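Local coordinates for protein titin (PDB 5JDE) that probably serves as a giant elastic scaffold and protein kinase of the muscle sarcomere, built here from three immunoglobulin I-set domains in tandem, at residues A[220-225]-A[234-239]. Numbering follows the deposited sequence.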
ATOM      1  N   THR A 220      33.153  17.614  -9.294  1.00 82.98           N
ATOM      2  CA  THR A 220      34.007  17.677 -10.478  1.00 84.07           C
ATOM      3  C   THR A 220      35.379  17.094 -10.149  1.00 88.86           C
ATOM      4  O   THR A 220      35.581  16.534  -9.068  1.00 87.13           O
ATOM      5  CB  THR A 220      34.173  19.124 -10.984  1.00 79.80           C
ATOM      6  OG1 THR A 220      34.759  19.929  -9.950  1.00 74.19           O
ATOM      7  CG2 THR A 220      32.821  19.711 -11.375  1.00 77.90           C
ATOM      8  N   ASP A 221      36.324  17.232 -11.073  1.00 91.47           N
ATOM      9  CA  ASP A 221      37.695  16.796 -10.827  1.00 93.16           C
ATOM     10  C   ASP A 221      38.362  17.689  -9.779  1.00 91.18           C
ATOM     11  O   ASP A 221      39.414  17.354  -9.232  1.00 94.22           O
ATOM     12  CB  ASP A 221      38.500  16.805 -12.128  1.00 99.19           C
ATOM     13  CG  ASP A 221      38.188  18.012 -12.994  1.00105.75           C
ATOM     14  OD1 ASP A 221      37.122  18.631 -12.784  1.00106.63           O
ATOM     15  OD2 ASP A 221      39.006  18.339 -13.881  1.00108.56           O
ATOM     16  N   LYS A 222      37.732  18.827  -9.512  1.00 84.75           N
ATOM     17  CA  LYS A 222      38.217  19.796  -8.538  1.00 73.58           C
ATOM     18  C   LYS A 222      37.696  19.467  -7.136  1.00 65.99           C
ATOM     19  O   LYS A 222      38.470  19.407  -6.179  1.00 59.27           O
ATOM     20  CB  LYS A 222      37.792  21.203  -8.961  1.00 65.16           C
ATOM     21  CG  LYS A 222      38.099  22.296  -7.967  1.00 56.05           C
ATOM     22  CD  LYS A 222      39.572  22.581  -7.905  1.00 48.17           C
ATOM     23  CE  LYS A 222      39.820  23.848  -7.124  1.00 47.89           C
ATOM     24  NZ  LYS A 222      41.256  24.191  -7.074  1.00 50.72           N
ATOM     25  N   CYS A 223      36.382  19.260  -7.036  1.00 60.36           N
ATOM     26  CA  CYS A 223      35.720  18.840  -5.799  1.00 58.03           C
ATOM     27  C   CYS A 223      35.191  17.415  -5.912  1.00 63.10           C
ATOM     28  O   CYS A 223      34.215  17.182  -6.606  1.00 65.27           O
ATOM     29  CB  CYS A 223      34.548  19.767  -5.459  1.00 54.46           C
ATOM     30  SG  CYS A 223      34.944  21.210  -4.451  1.00 99.90           S
ATOM     31  N   GLN A 224      35.820  16.458  -5.241  1.00 61.49           N
ATOM     32  CA  GLN A 224      35.287  15.103  -5.244  1.00 60.37           C
ATOM     33  C   GLN A 224      34.572  14.835  -3.937  1.00 54.14           C
ATOM     34  O   GLN A 224      35.018  15.259  -2.874  1.00 55.44           O
ATOM     35  CB  GLN A 224      36.384  14.050  -5.457  1.00 64.40           C
ATOM     36  CG  GLN A 224      37.047  14.076  -6.818  1.00 73.80           C
ATOM     37  CD  GLN A 224      38.190  15.063  -6.884  1.00 89.11           C
ATOM     38  OE1 GLN A 224      38.510  15.731  -5.901  1.00 90.76           O
ATOM     39  NE2 GLN A 224      38.816  15.158  -8.050  1.00 98.77           N
ATOM     40  N   MET A 225      33.459  14.124  -4.022  1.00 47.62           N
ATOM     41  CA  MET A 225      32.740  13.718  -2.832  1.00 43.23           C
ATOM     42  C   MET A 225      32.742  12.205  -2.733  1.00 54.30           C
ATOM     43  O   MET A 225      32.349  11.508  -3.668  1.00 62.84           O
ATOM     44  CB  MET A 225      31.322  14.257  -2.855  1.00 38.90           C
ATOM     45  CG  MET A 225      31.262  15.724  -3.156  1.00 41.88           C
ATOM     46  SD  MET A 225      29.597  16.276  -3.517  1.00 68.26           S
ATOM     47  CE  MET A 225      29.882  18.028  -3.574  1.00 52.75           C
ATOM     48  N   LEU A 234      34.538  15.624   1.430  1.00 36.73           N
ATOM     49  CA  LEU A 234      34.642  16.590   0.356  1.00 34.14           C
ATOM     50  C   LEU A 234      36.115  16.881   0.147  1.00 39.79           C
ATOM     51  O   LEU A 234      36.736  17.573   0.944  1.00 33.79           O
ATOM     52  CB  LEU A 234      33.882  17.871   0.680  1.00 37.31           C
ATOM     53  CG  LEU A 234      33.988  18.928  -0.412  1.00 41.81           C
ATOM     54  CD1 LEU A 234      33.252  18.466  -1.653  1.00 46.38           C
ATOM     55  CD2 LEU A 234      33.451  20.260   0.077  1.00 47.11           C
ATOM     56  N   ASN A 235      36.663  16.317  -0.921  1.00 33.45           N
ATOM     57  CA  ASN A 235      38.066  16.466  -1.269  1.00 34.53           C
ATOM     58  C   ASN A 235      38.224  17.572  -2.307  1.00 46.52           C
ATOM     59  O   ASN A 235      37.545  17.568  -3.339  1.00 50.40           O
ATOM     60  CB  ASN A 235      38.614  15.128  -1.782  1.00 42.65           C
ATOM     61  CG  ASN A 235      40.111  15.157  -2.022  1.00 60.94           C
ATOM     62  OD1 ASN A 235      40.570  15.559  -3.091  1.00 69.88           O
ATOM     63  ND2 ASN A 235      40.883  14.721  -1.028  1.00 62.67           N
ATOM     64  N   ILE A 236      39.101  18.533  -2.023  1.00 34.88           N
ATOM     65  CA  ILE A 236      39.326  19.651  -2.934  1.00 35.36           C
ATOM     66  C   ILE A 236      40.799  19.723  -3.311  1.00 37.54           C
ATOM     67  O   ILE A 236      41.651  19.936  -2.448  1.00 37.19           O
ATOM     68  CB  ILE A 236      38.878  20.987  -2.308  1.00 37.48           C
ATOM     69  CG1 ILE A 236      37.440  20.862  -1.778  1.00 43.05           C
ATOM     70  CG2 ILE A 236      39.018  22.130  -3.319  1.00 37.14           C
ATOM     71  CD1 ILE A 236      36.896  22.121  -1.127  1.00 43.38           C
ATOM     72  N   ARG A 237      41.095  19.530  -4.594  1.00 41.10           N
ATOM     73  CA  ARG A 237      42.479  19.424  -5.050  1.00 46.91           C
ATOM     74  C   ARG A 237      43.037  20.756  -5.534  1.00 38.33           C
ATOM     75  O   ARG A 237      42.284  21.635  -5.946  1.00 44.99           O
ATOM     76  CB  ARG A 237      42.596  18.395  -6.179  1.00 55.28           C
ATOM     77  CG  ARG A 237      41.758  17.140  -6.004  1.00 68.45           C
ATOM     78  CD  ARG A 237      42.569  15.899  -6.357  1.00 80.63           C
ATOM     79  NE  ARG A 237      41.739  14.800  -6.849  1.00 88.43           N
ATOM     80  CZ  ARG A 237      41.820  14.295  -8.078  1.00 93.40           C
ATOM     81  NH1 ARG A 237      42.699  14.789  -8.942  1.00 93.65           N
ATOM     82  NH2 ARG A 237      41.028  13.294  -8.442  1.00 94.23           N
ATOM     83  N   ASN A 238      44.363  20.879  -5.509  1.00 46.52           N
ATOM     84  CA  ASN A 238      45.063  22.033  -6.079  1.00 50.72           C
ATOM     85  C   ASN A 238      44.423  23.346  -5.631  1.00 40.08           C
ATOM     86  O   ASN A 238      44.071  24.203  -6.436  1.00 46.12           O
ATOM     87  CB  ASN A 238      45.083  21.930  -7.606  1.00 56.95           C
ATOM     88  CG  ASN A 238      46.167  22.778  -8.233  1.00 73.90           C
ATOM     89  OD1 ASN A 238      47.178  23.081  -7.598  1.00 79.32           O
ATOM     90  ND2 ASN A 238      45.964  23.164  -9.486  1.00 80.12           N
ATOM     91  N   VAL A 239      44.253  23.465  -4.324  1.00 39.63           N
ATOM     92  CA  VAL A 239      43.544  24.572  -3.710  1.00 42.53           C
ATOM     93  C   VAL A 239      44.167  25.935  -4.034  1.00 40.96           C
ATOM     94  O   VAL A 239      45.383  26.097  -4.000  1.00 41.75           O
ATOM     95  CB  VAL A 239      43.479  24.346  -2.178  1.00 52.04           C
ATOM     96  CG1 VAL A 239      43.312  25.636  -1.439  1.00 60.29           C
ATOM     97  CG2 VAL A 239      42.357  23.357  -1.837  1.00 44.45           C
TER
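NE2 of Q224 lies over one face of the R237 guanidinium, the amide and guanidinium planes only 5° apart. NE2 comes within 2.9 Å of NH2 of R237, but both atoms are donors and make no hydrogen bond; so close a fit is doubtful in detail. On the same face the D221 carbonyl oxygen sits 4.0 Å above the centre of the guanidinium; it also takes a weak hydrogen bond from Q224 NE2, and its partial negative charge probably favours the cation. A bend at chi2 (86°) swings the Q224 amide across the R237 side chain. Beside it runs the side chain of N235, whose ND2 is bonded to T196.

These strands, 223-227 and 231-236, form the antiparallel hairpin at one edge of the four-stranded sheet of the I-set immunoglobulin sandwich. Q224 and N235 are the hydrogen-bonded pair, each N to the other's O at 2.8 Å, and R237 N extends the pairing to K222 O at 3.1 Å.

C223, M225, L234 and I236 occupy the other face: SG of C223 meets CG1 of I236 at 3.7 Å, while CD1 of L234 packs against CG of M225. W210 and Y247 of the facing sheet close over L234. Just before strand 223-227, K222 bends at chi2 (72°) and reaches the chain leaving strand 231-236, where its NZ donates to R237 O at 3.0 Å while forming a salt bridge with D243.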